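Local coordinates for CaaX farnesyltransferase beta subunit Ram1 (Aspergillus fumigatus, PDB 4L9P), which probably catalyses, with the alpha subunit, zinc-dependent farnesyl transfer to a cysteine near the C-terminus of target proteins, the beta subunit binding the peptide, at residues A201-A206 against K225-W230; G300-S305 against F316-C321; A320-L325 against V330-Y335; M336-L341 against Q380-G385; E404-Y409 against S442-Y447. One frame throughout, in Å; residues are numbered along the deposited sequence.

Contact 1 of 5, residues A201-A206 against K225-W230; sequences ASSYAA and KAMWKW
Ser-203 and Met-227 mark the closest backbone approach between helices 200-213 and 224-234, their CA atoms standing 9.1 Å apart, a wide spacing, bridged here by long side chains from 225-230. Both helices belong to the alpha-alpha toroid of the prenyltransferase beta subunit, in which inner and outer helices alternate. Helix 200-213 lies nearer the substrates: Ala-201 packs on an apolar side chain of the bound peptide, and Ala-201 and Ala-205 both touch Trp-153 of the ligand pocket. The span is made from the side of 225-230. In Trp-230, CG anti to the backbone N (chi1 165°) carries the indole toward 201-206, with its six-membered part leading. Ser-203 OG meets that part obliquely, 3.5 Å from Trp-230 CZ3. Met-227 comes alongside as a looser second arm, its CE 4.3 Å from Ser-203 OG, and it also packs against Val-260 of helix 251-263. The hydroxyl that receives both arms has its polar needs met elsewhere. With OG beside its own backbone N (chi1 -71°), Ser-203 bonds to His-199 O one turn back and to Ile-190 N in the preceding loop, so its rotation is fixed from two places and its contact with the indole is van der Waals in kind. Trp-230 CH2 completes that contact, 3.6 Å from Ser-203 OG.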
# COMPACT_ATOMS: atom_id res chain seq x y z
N ALA B 201 -0.58 -9.03 9.79
CA ALA B 201 -0.88 -7.61 10.05
C ALA B 201 -1.15 -7.34 11.52
O ALA B 201 -0.73 -6.33 12.08
CB ALA B 201 -2.06 -7.16 9.17
N SER B 202 -1.89 -8.24 12.17
CA SER B 202 -2.10 -8.07 13.60
C SER B 202 -0.81 -8.30 14.37
O SER B 202 -0.60 -7.70 15.42
CB SER B 202 -3.22 -9.01 14.14
OG SER B 202 -3.23 -10.24 13.48
N SER B 203 0.07 -9.18 13.88
CA SER B 203 1.35 -9.37 14.56
C SER B 203 2.24 -8.15 14.39
O SER B 203 2.90 -7.73 15.37
CB SER B 203 2.01 -10.62 13.93
OG SER B 203 1.33 -11.81 14.33
N TYR B 204 2.24 -7.55 13.20
CA TYR B 204 2.98 -6.30 12.98
C TYR B 204 2.44 -5.20 13.90
O TYR B 204 3.20 -4.51 14.60
CB TYR B 204 2.79 -5.98 11.50
CG TYR B 204 3.19 -4.58 11.06
CD1 TYR B 204 4.47 -4.33 10.54
CD2 TYR B 204 2.28 -3.52 11.07
CE1 TYR B 204 4.82 -3.07 10.04
CE2 TYR B 204 2.60 -2.28 10.54
CZ TYR B 204 3.88 -2.07 10.04
OH TYR B 204 4.15 -0.81 9.54
N ALA B 205 1.14 -5.01 13.92
CA ALA B 205 0.55 -3.97 14.79
C ALA B 205 0.88 -4.20 16.24
O ALA B 205 1.20 -3.24 16.99
CB ALA B 205 -0.98 -3.94 14.61
N ALA B 206 0.82 -5.45 16.69
CA ALA B 206 1.13 -5.72 18.06
C ALA B 206 2.60 -5.48 18.38
O ALA B 206 2.92 -4.93 19.44
CB ALA B 206 0.71 -7.18 18.42
N LYS B 225 10.19 -17.97 19.68
CA LYS B 225 10.37 -19.20 18.93
C LYS B 225 9.08 -19.60 18.20
O LYS B 225 9.13 -20.01 17.02
CB LYS B 225 10.84 -20.35 19.85
CG LYS B 225 11.05 -21.57 19.03
CD LYS B 225 11.78 -22.61 19.78
CE LYS B 225 12.75 -23.23 18.87
NZ LYS B 225 13.50 -24.19 19.64
N ALA B 226 7.92 -19.46 18.86
CA ALA B 226 6.70 -19.87 18.21
C ALA B 226 6.38 -18.88 17.08
O ALA B 226 5.87 -19.28 16.02
CB ALA B 226 5.57 -19.93 19.23
N MET B 227 6.69 -17.60 17.27
CA MET B 227 6.52 -16.64 16.16
C MET B 227 7.35 -17.02 14.93
O MET B 227 6.85 -16.92 13.79
CB MET B 227 6.97 -15.24 16.61
CG MET B 227 6.84 -14.14 15.53
SD MET B 227 5.09 -13.66 15.24
CE MET B 227 4.78 -12.67 16.69
N TRP B 228 8.60 -17.42 15.14
CA TRP B 228 9.46 -17.87 14.05
C TRP B 228 8.91 -19.12 13.34
O TRP B 228 8.89 -19.17 12.10
CB TRP B 228 10.83 -18.17 14.67
CG TRP B 228 11.88 -18.71 13.75
CD1 TRP B 228 12.54 -18.08 12.73
CD2 TRP B 228 12.47 -20.00 13.88
NE1 TRP B 228 13.51 -18.91 12.18
CE2 TRP B 228 13.49 -20.10 12.88
CE3 TRP B 228 12.23 -21.08 14.74
CZ2 TRP B 228 14.32 -21.27 12.73
CZ3 TRP B 228 13.03 -22.24 14.60
CH2 TRP B 228 14.07 -22.32 13.61
N LYS B 229 8.44 -20.10 14.11
CA LYS B 229 7.87 -21.28 13.47
C LYS B 229 6.63 -20.93 12.63
O LYS B 229 6.48 -21.43 11.51
CB LYS B 229 7.50 -22.34 14.53
CG LYS B 229 8.76 -22.97 15.16
CD LYS B 229 8.38 -24.03 16.15
CE LYS B 229 9.57 -24.84 16.52
NZ LYS B 229 9.00 -26.00 17.25
N TRP B 230 5.76 -20.07 13.17
CA TRP B 230 4.54 -19.72 12.48
C TRP B 230 4.89 -18.90 11.24
O TRP B 230 4.37 -19.18 10.14
CB TRP B 230 3.58 -18.97 13.42
CG TRP B 230 2.49 -18.28 12.65
CD1 TRP B 230 1.43 -18.88 11.97
CD2 TRP B 230 2.35 -16.86 12.44
NE1 TRP B 230 0.71 -17.91 11.32
CE2 TRP B 230 1.21 -16.67 11.62
CE3 TRP B 230 3.06 -15.74 12.92
CZ2 TRP B 230 0.78 -15.41 11.22
CZ3 TRP B 230 2.68 -14.50 12.55
CH2 TRP B 230 1.51 -14.33 11.71

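Contact 2 of 5, residues G300-S305 against F316-C321; sequences GGISGS and FCALAC
Ile-302, in the loop before helix 312-323, packs on Ala-318 and Leu-319 of that same helix, and the nearest backbone pair, Ile-302 CA and Ala-318 CA, is separated by 7.3 Å. Followed in order, 316-321 begins with Phe-316, whose CB points away from the loop; Ala-320 CB sits 3.8 Å above one face of its ring, offset toward the rim. Cys-317 comes next and touches the bound farnesyl diphosphate analogue, which identifies this helix as a wall of the isoprenoid pocket. Ala-318 is the first residue to meet the loop. Its methyl lies in the fork of the isoleucine, with Ala-318 CB 3.6 Å from Ile-302 CG2 and 4.0 Å from Ile-302 CD1. Leu-319 follows: its CB points neither toward the loop nor away from it, yet Leu-319 CG comes within 4.0 Å of Ile-302 CD1, the two chains running at a slant to each other. The fork fits because Ile-302 holds CG2 anti to its N while CG1 lies beside that N (chi1 -63°), which puts CG2 on Ala-318 and leaves CD1 between Ala-318 and Leu-319. Cys-321, one turn beyond Cys-317, carries the helix onward, its N bonded to Cys-317 O. The loop itself is tied by backbone bonding of Ile-302 with His-311, and Gly-304 N bonds to Tyr-161 OH of the alpha subunit. Around this contact, Ala-318 and Cys-321 pack on helix 288-293, Cys-317 on helix 251-263, and Leu-319 on helix 375-384.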
# COMPACT_ATOMS: atom_id res chain seq x y z
N GLY B 300 5.60 1.59 -13.57
CA GLY B 300 6.77 1.94 -12.75
C GLY B 300 6.48 1.69 -11.28
O GLY B 300 7.41 1.43 -10.52
N GLY B 301 5.21 1.81 -10.85
CA GLY B 301 4.84 1.52 -9.49
C GLY B 301 4.84 0.05 -9.20
O GLY B 301 5.22 -0.77 -10.07
N ILE B 302 4.32 -0.34 -8.05
CA ILE B 302 4.44 -1.71 -7.54
C ILE B 302 3.06 -2.12 -7.10
O ILE B 302 2.36 -1.35 -6.39
CB ILE B 302 5.46 -1.74 -6.39
CG1 ILE B 302 6.84 -1.32 -6.94
CG2 ILE B 302 5.51 -3.19 -5.81
CD1 ILE B 302 7.82 -0.86 -5.79
N SER B 303 2.65 -3.32 -7.50
CA SER B 303 1.32 -3.82 -7.17
C SER B 303 1.32 -4.76 -5.97
O SER B 303 2.41 -5.15 -5.47
CB SER B 303 0.75 -4.52 -8.37
OG SER B 303 1.57 -5.62 -8.78
N GLY B 304 0.12 -5.18 -5.50
CA GLY B 304 0.10 -6.05 -4.34
C GLY B 304 0.61 -7.44 -4.59
O GLY B 304 1.11 -8.12 -3.71
N SER B 305 0.39 -7.90 -5.81
CA SER B 305 0.82 -9.23 -6.22
C SER B 305 1.13 -9.10 -7.74
O SER B 305 0.65 -8.14 -8.38
CB SER B 305 -0.25 -10.27 -5.88
OG SER B 305 -1.51 -9.89 -6.39
N PHE B 316 4.94 1.19 -0.96
CA PHE B 316 5.58 1.35 0.33
C PHE B 316 6.02 -0.01 0.89
O PHE B 316 7.18 -0.20 1.36
CB PHE B 316 4.68 2.04 1.37
CG PHE B 316 5.33 2.08 2.74
CD1 PHE B 316 6.36 3.00 3.00
CD2 PHE B 316 5.02 1.11 3.70
CE1 PHE B 316 7.05 2.99 4.20
CE2 PHE B 316 5.69 1.10 4.95
CZ PHE B 316 6.73 2.04 5.19
N CYS B 317 5.08 -0.96 0.92
CA CYS B 317 5.45 -2.27 1.50
C CYS B 317 6.68 -2.88 0.81
O CYS B 317 7.57 -3.43 1.47
CB CYS B 317 4.27 -3.24 1.32
SG CYS B 317 2.85 -2.87 2.40
N ALA B 318 6.69 -2.85 -0.52
CA ALA B 318 7.79 -3.45 -1.27
C ALA B 318 9.12 -2.71 -1.07
O ALA B 318 10.15 -3.35 -0.88
CB ALA B 318 7.46 -3.52 -2.78
N LEU B 319 9.09 -1.37 -1.14
CA LEU B 319 10.35 -0.62 -1.02
C LEU B 319 10.87 -0.71 0.41
O LEU B 319 12.08 -0.87 0.61
CB LEU B 319 10.11 0.85 -1.38
CG LEU B 319 9.84 1.07 -2.88
CD1 LEU B 319 9.30 2.49 -3.13
CD2 LEU B 319 11.13 0.76 -3.71
N ALA B 320 9.98 -0.63 1.41
CA ALA B 320 10.43 -0.74 2.79
C ALA B 320 10.98 -2.16 3.01
O ALA B 320 12.01 -2.33 3.66
CB ALA B 320 9.25 -0.47 3.78
N CYS B 321 10.31 -3.19 2.47
CA CYS B 321 10.84 -4.55 2.62
C CYS B 321 12.21 -4.67 1.95
O CYS B 321 13.12 -5.30 2.53
CB CYS B 321 9.82 -5.55 1.99
SG CYS B 321 10.20 -7.24 2.47

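Contact 3 of 5, residues A320-L325 against V330-Y335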
# COMPACT_ATOMS: atom_id res chain seq x y z
N ALA B 320 9.98 -0.63 1.41
CA ALA B 320 10.43 -0.74 2.79
C ALA B 320 10.98 -2.16 3.01
O ALA B 320 12.01 -2.33 3.66
CB ALA B 320 9.25 -0.47 3.78
N CYS B 321 10.31 -3.19 2.47
CA CYS B 321 10.84 -4.55 2.62
C CYS B 321 12.21 -4.67 1.95
O CYS B 321 13.12 -5.30 2.53
CB CYS B 321 9.82 -5.55 1.99
SG CYS B 321 10.20 -7.24 2.47
N LEU B 322 12.40 -4.08 0.75
CA LEU B 322 13.73 -4.15 0.08
C LEU B 322 14.80 -3.51 0.97
O LEU B 322 15.91 -4.04 1.07
CB LEU B 322 13.73 -3.42 -1.27
CG LEU B 322 13.04 -4.22 -2.38
CD1 LEU B 322 12.99 -3.32 -3.61
CD2 LEU B 322 13.73 -5.54 -2.73
N CYS B 323 14.44 -2.41 1.65
CA CYS B 323 15.40 -1.75 2.52
C CYS B 323 15.67 -2.52 3.82
O CYS B 323 16.60 -2.13 4.57
CB CYS B 323 14.94 -0.29 2.81
SG CYS B 323 15.03 0.71 1.25
N LEU B 324 14.88 -3.55 4.15
CA LEU B 324 15.28 -4.48 5.22
C LEU B 324 16.30 -5.53 4.76
O LEU B 324 16.85 -6.31 5.59
CB LEU B 324 14.01 -5.24 5.69
CG LEU B 324 13.06 -4.43 6.51
CD1 LEU B 324 11.83 -5.27 6.76
CD2 LEU B 324 13.68 -4.07 7.86
N LEU B 325 16.57 -5.58 3.46
CA LEU B 325 17.47 -6.59 2.91
C LEU B 325 18.90 -6.12 2.66
O LEU B 325 19.79 -6.95 2.43
CB LEU B 325 16.91 -7.18 1.61
CG LEU B 325 15.46 -7.65 1.75
CD1 LEU B 325 14.95 -8.17 0.38
CD2 LEU B 325 15.30 -8.72 2.84
N VAL B 330 21.84 -0.14 -2.98
CA VAL B 330 22.18 -1.44 -3.58
C VAL B 330 20.91 -2.15 -3.97
O VAL B 330 20.74 -2.54 -5.14
CB VAL B 330 23.01 -2.31 -2.59
CG1 VAL B 330 23.24 -3.73 -3.15
CG2 VAL B 330 24.36 -1.59 -2.30
N VAL B 331 19.99 -2.28 -3.04
CA VAL B 331 18.89 -3.20 -3.27
C VAL B 331 17.84 -2.57 -4.19
O VAL B 331 17.39 -3.23 -5.11
CB VAL B 331 18.26 -3.66 -1.91
CG1 VAL B 331 17.22 -4.69 -2.15
CG2 VAL B 331 19.35 -4.19 -0.96
N VAL B 332 17.49 -1.31 -4.01
CA VAL B 332 16.35 -0.76 -4.76
C VAL B 332 16.67 -0.69 -6.27
O VAL B 332 15.88 -1.15 -7.07
CB VAL B 332 15.90 0.59 -4.20
CG1 VAL B 332 14.77 1.19 -5.08
CG2 VAL B 332 15.40 0.38 -2.77
N PRO B 333 17.88 -0.22 -6.70
CA PRO B 333 18.14 -0.18 -8.16
C PRO B 333 18.36 -1.56 -8.75
O PRO B 333 18.15 -1.74 -9.95
CB PRO B 333 19.39 0.66 -8.29
CG PRO B 333 19.54 1.42 -6.98
CD PRO B 333 18.92 0.51 -5.94
N ARG B 334 18.76 -2.53 -7.92
CA ARG B 334 18.98 -3.85 -8.46
C ARG B 334 17.64 -4.49 -8.80
O ARG B 334 17.52 -5.16 -9.85
CB ARG B 334 19.70 -4.70 -7.45
CG ARG B 334 19.83 -6.16 -7.95
CD ARG B 334 20.82 -7.00 -7.16
NE ARG B 334 20.82 -8.37 -7.69
CZ ARG B 334 21.48 -9.39 -7.14
NH1 ARG B 334 22.19 -9.17 -6.04
NH2 ARG B 334 21.41 -10.62 -7.67
N TYR B 335 16.62 -4.31 -7.93
CA TYR B 335 15.37 -5.08 -8.09
C TYR B 335 14.23 -4.26 -8.69
O TYR B 335 13.22 -4.84 -9.10
CB TYR B 335 14.97 -5.72 -6.73
CG TYR B 335 15.97 -6.79 -6.33
CD1 TYR B 335 15.99 -8.04 -6.96
CD2 TYR B 335 16.95 -6.51 -5.37
CE1 TYR B 335 16.96 -8.98 -6.63
CE2 TYR B 335 17.92 -7.45 -5.00
CZ TYR B 335 17.90 -8.67 -5.65
OH TYR B 335 18.85 -9.62 -5.31
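Leu-322 and Val-331 centre an apolar contact between two consecutive helices, 312-323 and 328-335, joined by a short turn within the alpha-alpha toroid. The backbones come close here: Leu-322 CA and Val-331 CA are 6.2 Å apart, and 262 Å² of surface is buried between the segments. Leu-322 gives the largest single share, followed by Val-331. Its CG lies beside the backbone N (chi1 -76°), and from there the Leu-322 CD2 branch reaches between Val-331 and Tyr-335, stopping 4.2 Å from Tyr-335 CB. Val-331 is modelled in two conformers; in the one described its CG1 branch comes 3.6 Å from Leu-322 CD2, a detail that holds for that conformer alone. Leu-322 O, beside the same valine, is already engaged by Leu-325 N at 2.9 Å as the first helix runs out into the turn. One residue on, Cys-323 SG touches Val-332 CG2 at 4.1 Å, a sulfur-methyl contact without polar character. Tyr-335 presents its CB to Leu-322, while its ring is packed from within its own segment: Arg-334 CG stands 3.7 Å above one face, and the Tyr-335 hydroxyl lies over the centre of the Arg-334 guanidinium. The second helix is kinked at Pro-333, whose N cannot bond to the preceding turn. The alpha subunit borders this end, where its Ser-227 and Lys-230 bond to Pro-333 O and Tyr-335 O. Helix 288-293 packs on Leu-322 and Tyr-335, helix 251-263 on Cys-321 and Leu-324, and helix 338-346 on Val-332 and Pro-333.

Contact 4 of 5, residues M336-L341 against Q380-G385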
# COMPACT_ATOMS: atom_id res chain seq x y z
N MET B 336 14.35 -2.93 -8.71
CA MET B 336 13.34 -2.10 -9.33
C MET B 336 13.96 -1.26 -10.41
O MET B 336 15.12 -0.83 -10.30
CB MET B 336 12.73 -1.13 -8.28
CG MET B 336 12.03 -1.89 -7.15
SD MET B 336 10.48 -2.67 -7.83
CE MET B 336 10.10 -3.76 -6.47
N ASN B 337 13.18 -1.00 -11.46
CA ASN B 337 13.56 -0.04 -12.48
C ASN B 337 13.26 1.36 -11.90
O ASN B 337 12.10 1.77 -11.86
CB ASN B 337 12.76 -0.28 -13.77
CG ASN B 337 13.22 0.64 -14.88
OD1 ASN B 337 14.03 1.51 -14.64
ND2 ASN B 337 12.73 0.45 -16.10
N ILE B 338 14.28 2.08 -11.43
CA ILE B 338 14.05 3.38 -10.83
C ILE B 338 13.59 4.40 -11.88
O ILE B 338 12.85 5.33 -11.55
CB ILE B 338 15.29 3.84 -9.97
CG1 ILE B 338 15.39 2.91 -8.75
CG2 ILE B 338 15.10 5.26 -9.48
CD1 ILE B 338 16.62 3.08 -7.89
N ALA B 339 13.98 4.21 -13.15
CA ALA B 339 13.56 5.13 -14.21
C ALA B 339 12.08 5.24 -14.44
O ALA B 339 11.59 6.27 -14.93
CB ALA B 339 14.22 4.70 -15.56
N THR B 340 11.35 4.15 -14.14
CA THR B 340 9.92 4.20 -14.23
C THR B 340 9.27 4.42 -12.84
O THR B 340 8.21 5.07 -12.77
CB THR B 340 9.33 2.92 -14.84
OG1 THR B 340 9.79 1.80 -14.07
CG2 THR B 340 9.68 2.76 -16.34
N LEU B 341 9.89 3.90 -11.77
CA LEU B 341 9.35 4.09 -10.43
C LEU B 341 9.28 5.57 -10.07
O LEU B 341 8.29 6.04 -9.53
CB LEU B 341 10.20 3.34 -9.42
CG LEU B 341 9.80 3.54 -7.97
CD1 LEU B 341 8.37 3.10 -7.66
CD2 LEU B 341 10.79 2.81 -7.07
N GLN B 380 14.88 8.32 -2.17
CA GLN B 380 15.95 9.35 -2.09
C GLN B 380 17.24 8.74 -1.54
O GLN B 380 18.35 9.02 -2.05
CB GLN B 380 15.43 10.51 -1.29
CG GLN B 380 14.36 11.28 -2.24
CD GLN B 380 13.41 12.30 -1.62
OE1 GLN B 380 12.55 12.82 -2.33
NE2 GLN B 380 13.58 12.63 -0.35
N ALA B 381 17.13 7.83 -0.57
CA ALA B 381 18.34 7.13 -0.08
C ALA B 381 18.93 6.23 -1.16
O ALA B 381 20.15 6.03 -1.24
CB ALA B 381 18.02 6.28 1.15
N ALA B 382 18.07 5.61 -1.98
CA ALA B 382 18.58 4.76 -3.06
C ALA B 382 19.39 5.58 -4.07
O ALA B 382 20.36 5.06 -4.63
CB ALA B 382 17.44 3.99 -3.75
N LEU B 383 19.02 6.85 -4.26
CA LEU B 383 19.71 7.74 -5.18
C LEU B 383 20.93 8.40 -4.51
O LEU B 383 21.99 8.59 -5.18
CB LEU B 383 18.77 8.86 -5.61
CG LEU B 383 17.56 8.37 -6.46
CD1 LEU B 383 16.61 9.50 -6.81
CD2 LEU B 383 18.02 7.59 -7.70
N ASP B 384 20.84 8.73 -3.22
CA ASP B 384 21.94 9.44 -2.54
C ASP B 384 23.03 8.52 -2.02
O ASP B 384 24.21 8.90 -1.93
CB ASP B 384 21.40 10.15 -1.30
CG ASP B 384 20.58 11.36 -1.64
OD1 ASP B 384 20.68 11.88 -2.79
OD2 ASP B 384 19.82 11.79 -0.74
N GLY B 385 22.65 7.30 -1.65
CA GLY B 385 23.55 6.40 -0.96
C GLY B 385 23.68 6.70 0.52
O GLY B 385 23.16 7.71 1.04
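Ile-338 meets Ala-382 and Leu-383 through aliphatic branches alone; the flat groups of the two segments, the amides of Asn-337 and Gln-380 and the carboxylate of Asp-384, are all engaged away from this contact. The amide of Asn-337 works as an N-cap, its OD1 accepting a weak bond from Ala-339 N (3.1 Å, N-H...O angle 129°). That of Gln-380 is held at both ends by the following loop, OE1 by Leu-400 N and NE2 by Asn-399 OD1. The Asp-384 carboxylate is likewise used on both oxygens, by Val-397 N and Ser-396 OG. The contact joins the start of helix 338-346 to the end of helix 375-384 in the alpha-alpha toroid, and its backbones stay well apart, with 9.1 Å between Ile-338 CA and Ala-382 CA. Ile-338 spans the distance with both branches. CG1 lies beside the backbone N (chi1 -67°) and carries Ile-338 CD1 to 4.3 Å from Ala-382 CB, while CG2, anti to that N, serves Leu-383. Helix 328-335 adds Val-332 and Pro-333 against the same isoleucine, so this residue of helix 338-346 is packed against two others, 328-335 and 375-384. Leu-383 also packs on Tyr-348 of the alpha subunit. Just beyond, helix 375-384 stops at Gly-385, whose positive phi of 79° breaks the helical path, although its N still bonds to Ala-381 O at 2.8 Å. The side chains of Ile-338 and Leu-383 run antiparallel alongside one another, with Ile-338 CG2 4.1 Å from Leu-383 CD2.

Contact 5 of 5, residues E404-Y409 against S442-Y447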
# COMPACT_ATOMS: atom_id res chain seq x y z
N GLU B 404 5.41 21.36 0.50
CA GLU B 404 4.40 22.39 0.72
C GLU B 404 3.01 21.81 0.38
O GLU B 404 2.08 21.99 1.14
CB GLU B 404 4.67 23.60 -0.22
CG GLU B 404 3.53 24.61 -0.18
CD GLU B 404 3.76 25.90 -0.95
OE1 GLU B 404 4.78 25.98 -1.66
OE2 GLU B 404 2.95 26.84 -0.75
N GLY B 405 2.89 21.20 -0.81
CA GLY B 405 1.58 20.66 -1.20
C GLY B 405 1.03 19.64 -0.20
O GLY B 405 -0.13 19.69 0.20
N LEU B 406 1.89 18.73 0.24
CA LEU B 406 1.42 17.70 1.16
C LEU B 406 0.98 18.30 2.48
O LEU B 406 -0.00 17.89 3.09
CB LEU B 406 2.50 16.63 1.34
CG LEU B 406 2.08 15.50 2.25
CD1 LEU B 406 0.86 14.77 1.67
CD2 LEU B 406 3.26 14.52 2.53
N THR B 407 1.79 19.28 2.93
CA THR B 407 1.50 19.92 4.20
C THR B 407 0.17 20.71 4.14
O THR B 407 -0.64 20.65 5.08
CB THR B 407 2.63 20.87 4.56
OG1 THR B 407 3.82 20.10 4.71
CG2 THR B 407 2.34 21.51 5.92
N ARG B 408 -0.04 21.42 3.03
CA ARG B 408 -1.34 22.09 2.85
C ARG B 408 -2.47 21.08 2.86
O ARG B 408 -3.51 21.33 3.47
CB ARG B 408 -1.38 22.89 1.55
CG ARG B 408 -0.40 24.08 1.58
CD ARG B 408 -0.59 24.93 0.28
NE ARG B 408 0.33 26.10 0.33
CZ ARG B 408 0.10 27.20 1.04
NH1 ARG B 408 -1.07 27.37 1.67
NH2 ARG B 408 1.06 28.14 1.08
N TYR B 409 -2.34 19.95 2.12
CA TYR B 409 -3.44 19.04 2.12
C TYR B 409 -3.74 18.51 3.50
O TYR B 409 -4.88 18.47 3.92
CB TYR B 409 -3.09 17.87 1.19
CG TYR B 409 -4.30 16.93 0.97
CD1 TYR B 409 -5.51 17.42 0.41
CD2 TYR B 409 -4.26 15.62 1.52
CE1 TYR B 409 -6.62 16.61 0.33
CE2 TYR B 409 -5.38 14.76 1.39
CZ TYR B 409 -6.56 15.29 0.87
OH TYR B 409 -7.69 14.51 0.80
N SER B 442 4.83 14.28 9.76
CA SER B 442 6.16 14.17 10.40
C SER B 442 7.22 14.02 9.33
O SER B 442 8.30 14.63 9.41
CB SER B 442 6.18 13.04 11.41
OG SER B 442 7.50 13.02 12.00
N THR B 443 7.00 13.17 8.31
CA THR B 443 8.03 12.93 7.28
C THR B 443 8.51 14.21 6.65
O THR B 443 9.70 14.40 6.40
CB THR B 443 7.41 12.05 6.14
OG1 THR B 443 7.04 10.80 6.69
CG2 THR B 443 8.34 11.88 4.90
N VAL B 444 7.57 15.14 6.38
CA VAL B 444 8.00 16.39 5.73
C VAL B 444 8.85 17.28 6.64
O VAL B 444 9.52 18.21 6.14
CB VAL B 444 6.84 17.24 5.17
CG1 VAL B 444 5.93 16.46 4.20
CG2 VAL B 444 6.02 17.90 6.21
N GLN B 445 8.82 17.00 7.92
CA GLN B 445 9.55 17.84 8.89
C GLN B 445 10.95 17.35 9.17
O GLN B 445 11.63 17.97 10.02
CB GLN B 445 8.72 17.88 10.17
CG GLN B 445 7.37 18.50 9.95
CD GLN B 445 6.47 18.37 11.19
OE1 GLN B 445 6.68 17.51 12.06
NE2 GLN B 445 5.42 19.19 11.24
N TYR B 446 11.41 16.26 8.56
CA TYR B 446 12.75 15.73 8.83
C TYR B 446 13.48 15.37 7.57
O TYR B 446 12.85 14.96 6.57
CB TYR B 446 12.67 14.42 9.69
CG TYR B 446 12.16 14.77 11.05
CD1 TYR B 446 13.06 15.21 12.02
CD2 TYR B 446 10.78 14.73 11.37
CE1 TYR B 446 12.61 15.69 13.25
CE2 TYR B 446 10.29 15.16 12.62
CZ TYR B 446 11.21 15.68 13.53
OH TYR B 446 10.76 16.19 14.71
N TYR B 447 14.80 15.48 7.64
CA TYR B 447 15.70 14.75 6.73
C TYR B 447 15.80 13.33 7.32
O TYR B 447 16.18 13.18 8.51
CB TYR B 447 17.10 15.38 6.79
CG TYR B 447 17.17 16.81 6.29
CD1 TYR B 447 17.20 17.07 4.93
CD2 TYR B 447 17.27 17.90 7.17
CE1 TYR B 447 17.29 18.38 4.45
CE2 TYR B 447 17.35 19.21 6.71
CZ TYR B 447 17.35 19.44 5.34
OH TYR B 447 17.44 20.74 4.86
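Glu-404 OE2 is gripped by two nitrogens of Arg-408 one turn on, a salt bridge within the helix, formed where the Glu-404 CB points away from 442-447, while Leu-406 and Thr-407 between them meet Val-444. The guanidinium comes side-on: Arg-408 NE and Glu-404 OE2 are 2.9 Å apart, Glu-404 OE2 accepting from NE through its anti lone pair, on the side away from its other oxygen, and Arg-408 NH2 reaches the same oxygen also at 2.9 Å. A further bond from Arg-408 NH1 to Tyr-119 O limits the freedom of the group. The contact links helix 403-413 with the end of helix 431-444 in the alpha-alpha toroid, shortly before strand 446-449. The zinc ion lies about 12 Å from the Leu-406 side chain, so the contact lies apart from the metal site, although helix 431-444 also carries the zinc ligand His-433. Thr-407 turns OG1 back beside its N (chi1 -62°), where Arg-403 O binds it; the oxygen's flank then rests 3.5 Å from Val-444 CG2 without a bond. Arg-403 also reaches across with NH1 to Val-444 O, fastening the helix end to the neighbouring helix. CG1 of Val-444 lies beside its N (chi1 -54°), which leaves CG2 in the crowded position between N and the carbonyl carbon. CG2 goes to Thr-407, whereas Val-444 CG1 packs against Leu-406 CD2 at 3.7 Å.

All five contacts lie within the alpha-alpha toroid. Contact 1 comes first along the chain and touches none of the others, though its nearest atoms come within about 5 Å of contact 2; its centre is 32 Å from that of contact 5, across the chain's centre. Contacts 2, 3 and 4 form a continuous group, with centres 10 to 13 Å apart: contacts 2 and 3 share helix 312-323, Val-332 of contact 3 packs on Ala-382 of contact 4, and Ile-302 of contact 2 touches Met-336 of contact 4. Contact 5 follows last, about 7 Å from contact 4 by nearest atoms. Contact 3 thus joins consecutive helices, contacts 1, 4 and 5 join helices further apart in sequence, and contact 2 ties a loop to its following helix.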